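Local coordinates for aminopentol aminotransferase (Sphingopyxis macrogoltabida, PDB 6HBS), which transfers the amino group of aminopentol (hydrolysed fumonisin B1) to pyruvate, using pyridoxal 5'-phosphate as cofactor, in the bacterial degradation of fumonisin, at residues T133-I138 with D221-L226; A225-D230 with L247-D252. All blocks are in the same frame, centred on the assembly; numbering follows the deposited sequence.

Interaction 1: T133-I138 with D221-L226; sequences TGRKTI and DETGAL
The guanidinium of Arg-135 meets the carbonyl oxygen of Thr-223 at its edge, in plane, with the backbone N of Ala-225 near that plane as well; the carbonyl carbon of Gly-224 lies oblique to the group. The grip is end-on, two nitrogens on one atom: Arg-135 NH1 to Thr-223 O is 2.8 Å, and Arg-135 NH2 to the same oxygen is also 2.8 Å. NH1 arrives nearly along the C=O axis, NH2 from above the carbonyl plane. With one acceptor shared, both bonds are bent, at 138° and 137°. NH2 also donates to the carbonyl of Ile-189, which helps fix the rotation of the group. An extended chain from CG to NE carries the charge across to the last turn of helix 210-223, where the negative end of the helix dipole would probably favour a cation. An alanine in place of Arg-135 would probably leave Thr-223 O without either of these donors and open a gap between the two segments. Beside the arginine, Thr-133 CG2 packs 3.8 Å from Gly-224 O.

Each threonine makes an ST turn where its helix ends. Thr-133 OG1, between the backbone N and the carbonyl carbon (chi1 63°), accepts from Arg-135 N at 3.1 Å and also bonds Ala-129 O; Thr-223 OG1 accepts from Ala-225 N and bonds Cys-219 O. Glycines with positive phi, Gly-134 and Gly-224, follow. The contact thus joins the ends of helices 118-133 and 210-223 where the chain continues into strands 137-141 and 226-230, with strand 189-194 between those two strands in the sheet.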
loop_
_atom_site.group_PDB
_atom_site.type_symbol
_atom_site.label_atom_id
_atom_site.label_comp_id
_atom_site.label_asym_id
_atom_site.label_seq_id
_atom_site.Cartn_x
_atom_site.Cartn_y
_atom_site.Cartn_z
ATOM N N THR A 133 13.844 -17.552 -12.048
ATOM C CA THR A 133 13.818 -18.771 -12.847
ATOM C C THR A 133 13.994 -18.497 -14.336
ATOM O O THR A 133 14.273 -19.418 -15.065
ATOM C CB THR A 133 12.500 -19.527 -12.631
ATOM O OG1 THR A 133 11.477 -18.661 -13.101
ATOM C CG2 THR A 133 12.273 -19.937 -11.204
ATOM N N GLY A 134 13.674 -17.282 -14.798
ATOM C CA GLY A 134 13.602 -16.982 -16.233
ATOM C C GLY A 134 12.421 -17.662 -16.905
ATOM O O GLY A 134 12.392 -17.744 -18.113
ATOM N N ARG A 135 11.399 -18.062 -16.131
ATOM C CA ARG A 135 10.199 -18.733 -16.633
ATOM C C ARG A 135 8.970 -17.862 -16.385
ATOM O O ARG A 135 9.026 -16.841 -15.659
ATOM C CB ARG A 135 9.983 -20.085 -15.954
ATOM C CG ARG A 135 11.148 -21.039 -16.138
ATOM C CD ARG A 135 11.055 -22.146 -15.115
ATOM N NE ARG A 135 12.271 -22.932 -15.013
ATOM C CZ ARG A 135 12.582 -23.706 -13.991
ATOM N NH1 ARG A 135 13.762 -24.297 -13.978
ATOM N NH2 ARG A 135 11.725 -23.893 -12.996
ATOM N N LYS A 136 7.849 -18.261 -16.981
ATOM C CA LYS A 136 6.691 -17.397 -17.017
ATOM C C LYS A 136 5.576 -17.834 -16.057
ATOM O O LYS A 136 4.840 -16.952 -15.568
ATOM C CB LYS A 136 6.125 -17.335 -18.431
ATOM C CG LYS A 136 7.045 -16.692 -19.452
ATOM C CD LYS A 136 6.400 -16.608 -20.793
ATOM C CE LYS A 136 7.281 -15.974 -21.839
ATOM N NZ LYS A 136 6.567 -15.917 -23.134
ATOM N N THR A 137 5.393 -19.152 -15.842
ATOM C CA THR A 137 4.108 -19.630 -15.330
ATOM C C THR A 137 4.081 -19.576 -13.798
ATOM O O THR A 137 4.938 -20.122 -13.102
ATOM C CB THR A 137 3.725 -21.022 -15.867
ATOM O OG1 THR A 137 3.679 -20.965 -17.301
ATOM C CG2 THR A 137 2.371 -21.457 -15.339
ATOM N N ILE A 138 3.030 -18.942 -13.292
ATOM C CA ILE A 138 2.744 -18.903 -11.857
ATOM C C ILE A 138 1.551 -19.832 -11.579
ATOM O O ILE A 138 0.498 -19.672 -12.174
ATOM C CB ILE A 138 2.460 -17.452 -11.413
ATOM C CG1 ILE A 138 3.676 -16.560 -11.653
ATOM C CG2 ILE A 138 2.004 -17.413 -9.967
ATOM C CD1 ILE A 138 4.835 -16.788 -10.729
ATOM N N ASP A 221 11.256 -28.376 -5.644
ATOM C CA ASP A 221 12.631 -28.864 -5.532
ATOM C C ASP A 221 13.119 -29.420 -6.878
ATOM O O ASP A 221 14.203 -29.057 -7.342
ATOM C CB ASP A 221 12.790 -29.915 -4.431
ATOM C CG ASP A 221 12.781 -29.345 -3.021
ATOM O OD1 ASP A 221 12.884 -28.120 -2.881
ATOM O OD2 ASP A 221 12.633 -30.118 -2.076
ATOM N N GLU A 222 12.338 -30.295 -7.502
ATOM C CA GLU A 222 12.837 -30.982 -8.704
ATOM C C GLU A 222 12.944 -30.002 -9.884
ATOM O O GLU A 222 13.753 -30.208 -10.762
ATOM C CB GLU A 222 11.967 -32.199 -9.019
ATOM C CG GLU A 222 12.259 -33.386 -8.105
ATOM C CD GLU A 222 11.227 -34.518 -8.097
ATOM O OE1 GLU A 222 10.253 -34.445 -8.893
ATOM O OE2 GLU A 222 11.378 -35.461 -7.271
ATOM N N THR A 223 12.146 -28.930 -9.919
ATOM C CA THR A 223 12.126 -28.053 -11.113
ATOM C C THR A 223 12.905 -26.746 -10.928
ATOM O O THR A 223 13.121 -26.050 -11.907
ATOM C CB THR A 223 10.703 -27.686 -11.538
ATOM O OG1 THR A 223 10.070 -27.002 -10.459
ATOM C CG2 THR A 223 9.902 -28.905 -11.946
ATOM N N GLY A 224 13.240 -26.372 -9.694
ATOM C CA GLY A 224 13.819 -25.027 -9.433
ATOM C C GLY A 224 12.767 -23.930 -9.220
ATOM O O GLY A 224 13.124 -22.805 -8.902
ATOM N N ALA A 225 11.472 -24.243 -9.381
ATOM C CA ALA A 225 10.394 -23.277 -9.125
ATOM C C ALA A 225 10.404 -22.912 -7.643
ATOM O O ALA A 225 10.771 -23.735 -6.827
ATOM C CB ALA A 225 9.061 -23.863 -9.485
ATOM N N LEU A 226 9.989 -21.685 -7.316
ATOM C CA LEU A 226 9.928 -21.257 -5.895
ATOM C C LEU A 226 8.575 -21.605 -5.297
ATOM O O LEU A 226 7.540 -21.271 -5.878
ATOM C CB LEU A 226 10.155 -19.749 -5.798
ATOM C CG LEU A 226 11.490 -19.236 -6.319
ATOM C CD1 LEU A 226 11.669 -17.762 -5.964
ATOM C CD2 LEU A 226 12.640 -20.039 -5.781
#

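Interaction 2: A225-D230 with L247-D252; sequences ALLVVD and LGIEPD. With PLP (pyridoxal-5'-phosphate), chain C.
Asp-252 and Leu-227 are joined by two hydrogen bonds, one from each backbone N. Leu-227 N reaches Asp-252 OD2 at 2.9 Å in a nearly straight bond (167°), meeting the carboxylate on its anti side and 22° out of its plane. In return Asp-252 N donates to Leu-227 O at 2.9 Å, in the carbonyl plane but more bent. The aspartate therefore engages both polar backbone atoms of one residue: its CG lies beside its own backbone N (chi1 -57°), turning carboxylate and N-H alike toward Leu-227, with OD2 also 3.4 Å from Leu-226 CA.

Next to this pair, Pro-251 CB sits 3.4 Å from the carbonyl Leu-227 O. The rest is apolar: Val-229 CG2 packs 3.7 Å and Leu-227 CG 4.1 Å from Pro-251 CB, and Leu-227 CD2 lies 4.1 Å from Ile-249 CG2, the two side chains crossing at about a right angle.

Here the chain enters strand 253-256, which runs parallel to strand 226-230 in the large, mostly parallel sheet of the fold-type I PLP enzymes, to which class-III aminotransferases belong; Leu-227 also has a backbone hydrogen bond with Leu-253. At the far end of strand 226-230, Asp-230 OD2 lies 2.7 Å from the pyridine N1 of the cofactor, facing it as the aspartate of this fold type does.

Further out, Arg-217 of helix 210-223 forms a salt bridge with Asp-252 OD2 and bonds the carbonyl of Glu-250, while Lys-274 pairs with Asp-252 OD1, so both carboxylate oxygens are held. His-146 ND1 bonds Asp-230 OD2, and Val-232 N holds Asp-230 OD1.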
loop_
_atom_site.group_PDB
_atom_site.type_symbol
_atom_site.label_atom_id
_atom_site.label_comp_id
_atom_site.label_asym_id
_atom_site.label_seq_id
_atom_site.Cartn_x
_atom_site.Cartn_y
_atom_site.Cartn_z
ATOM N N ALA A 225 11.472 -24.243 -9.381
ATOM C CA ALA A 225 10.394 -23.277 -9.125
ATOM C C ALA A 225 10.404 -22.912 -7.643
ATOM O O ALA A 225 10.771 -23.735 -6.827
ATOM C CB ALA A 225 9.061 -23.863 -9.485
ATOM N N LEU A 226 9.989 -21.685 -7.316
ATOM C CA LEU A 226 9.928 -21.257 -5.895
ATOM C C LEU A 226 8.575 -21.605 -5.297
ATOM O O LEU A 226 7.540 -21.271 -5.878
ATOM C CB LEU A 226 10.155 -19.749 -5.798
ATOM C CG LEU A 226 11.490 -19.236 -6.319
ATOM C CD1 LEU A 226 11.669 -17.762 -5.964
ATOM C CD2 LEU A 226 12.640 -20.039 -5.781
ATOM N N LEU A 227 8.611 -22.183 -4.090
ATOM C CA LEU A 227 7.431 -22.389 -3.269
ATOM C C LEU A 227 7.168 -21.122 -2.453
ATOM O O LEU A 227 8.015 -20.691 -1.676
ATOM C CB LEU A 227 7.603 -23.586 -2.330
ATOM C CG LEU A 227 6.379 -23.886 -1.468
ATOM C CD1 LEU A 227 5.145 -24.086 -2.329
ATOM C CD2 LEU A 227 6.612 -25.084 -0.569
ATOM N N VAL A 228 5.990 -20.556 -2.655
ATOM C CA VAL A 228 5.573 -19.332 -2.001
ATOM C C VAL A 228 4.368 -19.650 -1.112
ATOM O O VAL A 228 3.298 -20.014 -1.612
ATOM C CB VAL A 228 5.210 -18.249 -3.025
ATOM C CG1 VAL A 228 4.903 -16.943 -2.308
ATOM C CG2 VAL A 228 6.299 -18.058 -4.092
ATOM N N VAL A 229 4.515 -19.467 0.204
ATOM C CA VAL A 229 3.358 -19.602 1.087
ATOM C C VAL A 229 2.796 -18.206 1.342
ATOM O O VAL A 229 3.512 -17.342 1.833
ATOM C CB VAL A 229 3.717 -20.329 2.385
ATOM C CG1 VAL A 229 2.645 -20.163 3.442
ATOM C CG2 VAL A 229 3.982 -21.796 2.129
ATOM N N ASP A 230 1.512 -18.001 1.033
ATOM C CA ASP A 230 0.867 -16.733 1.286
ATOM C C ASP A 230 0.277 -16.761 2.700
ATOM O O ASP A 230 -0.805 -17.268 2.886
ATOM C CB ASP A 230 -0.155 -16.403 0.206
ATOM C CG ASP A 230 -0.827 -15.077 0.416
ATOM O OD1 ASP A 230 -0.584 -14.465 1.488
ATOM O OD2 ASP A 230 -1.659 -14.716 -0.435
ATOM N N LEU A 247 3.747 -28.879 9.457
ATOM C CA LEU A 247 3.802 -29.916 8.396
ATOM C C LEU A 247 5.247 -30.299 8.052
ATOM O O LEU A 247 5.448 -31.156 7.205
ATOM C CB LEU A 247 3.087 -29.420 7.130
ATOM C CG LEU A 247 1.593 -29.124 7.270
ATOM C CD1 LEU A 247 0.968 -28.849 5.915
ATOM C CD2 LEU A 247 0.859 -30.272 7.953
ATOM N N GLY A 248 6.247 -29.627 8.632
ATOM C CA GLY A 248 7.657 -29.864 8.273
ATOM C C GLY A 248 7.989 -29.434 6.845
ATOM O O GLY A 248 8.952 -29.904 6.270
ATOM N N ILE A 249 7.221 -28.494 6.278
ATOM C CA ILE A 249 7.459 -28.032 4.913
ATOM C C ILE A 249 7.811 -26.544 4.963
ATOM O O ILE A 249 6.961 -25.748 5.359
ATOM C CB ILE A 249 6.237 -28.285 4.010
ATOM C CG1 ILE A 249 5.873 -29.768 3.945
ATOM C CG2 ILE A 249 6.479 -27.703 2.622
ATOM C CD1 ILE A 249 6.890 -30.605 3.212
ATOM N N GLU A 250 9.032 -26.208 4.523
ATOM C CA GLU A 250 9.514 -24.826 4.456
ATOM C C GLU A 250 9.421 -24.302 3.031
ATOM O O GLU A 250 9.954 -24.881 2.088
ATOM C CB GLU A 250 10.947 -24.706 4.968
ATOM C CG GLU A 250 11.074 -24.992 6.446
ATOM C CD GLU A 250 12.472 -24.821 7.016
ATOM O OE1 GLU A 250 12.679 -25.196 8.182
ATOM O OE2 GLU A 250 13.341 -24.287 6.307
ATOM N N PRO A 251 8.763 -23.141 2.823
ATOM C CA PRO A 251 8.771 -22.512 1.511
ATOM C C PRO A 251 10.117 -21.825 1.211
ATOM O O PRO A 251 10.981 -21.705 2.078
ATOM C CB PRO A 251 7.631 -21.496 1.633
ATOM C CG PRO A 251 7.697 -21.089 3.095
ATOM C CD PRO A 251 8.030 -22.371 3.831
ATOM N N ASP A 252 10.247 -21.344 -0.019
ATOM C CA ASP A 252 11.331 -20.471 -0.427
ATOM C C ASP A 252 11.002 -19.010 -0.092
ATOM O O ASP A 252 11.890 -18.284 0.317
ATOM C CB ASP A 252 11.598 -20.620 -1.912
ATOM C CG ASP A 252 11.917 -22.071 -2.248
ATOM O OD1 ASP A 252 12.758 -22.618 -1.553
ATOM O OD2 ASP A 252 11.251 -22.646 -3.109
HETATM N N1 PLP C . -3.249 -12.747 0.492
HETATM C C2 PLP C . -4.162 -13.239 1.358
HETATM C C2A PLP C . -4.198 -14.706 1.716
HETATM C C3 PLP C . -5.085 -12.320 2.016
HETATM O O3 PLP C . -6.001 -12.775 2.897
HETATM C C4 PLP C . -5.003 -10.873 1.710
HETATM C C4A PLP C . -5.947 -9.964 2.412
HETATM C C5 PLP C . -3.993 -10.470 0.686
HETATM C C6 PLP C . -3.153 -11.441 0.155
HETATM C C5A PLP C . -3.803 -9.019 0.247
HETATM O O4P PLP C . -3.504 -8.155 1.373
HETATM P P PLP C . -4.010 -6.637 1.196
HETATM O O1P PLP C . -5.471 -6.622 1.229
HETATM O O2P PLP C . -3.513 -6.227 -0.161
HETATM O O3P PLP C . -3.349 -5.982 2.390
#

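Interactions 1 and 2 lie about 13 Å apart, centre to centre, and share Ala-225 and Leu-226, where the chain leaves helix 210-223 and starts strand 226-230. Interaction 1 lies at the entry to that strand, at the surface, about 26 Å from the centre of the chain; interaction 2 borders it deeper, at about 18 Å. Helix 210-223 serves both: its C-terminal carbonyl takes Arg-135 in the first, and its Arg-217 reaches Asp-252 in the second. The guanidinium of Arg-135 is more than 20 Å from the cofactor. The strand of interaction 2 runs on to Asp-230 at the pyridine nitrogen, and Ser-287 of the second subunit also bonds this cofactor.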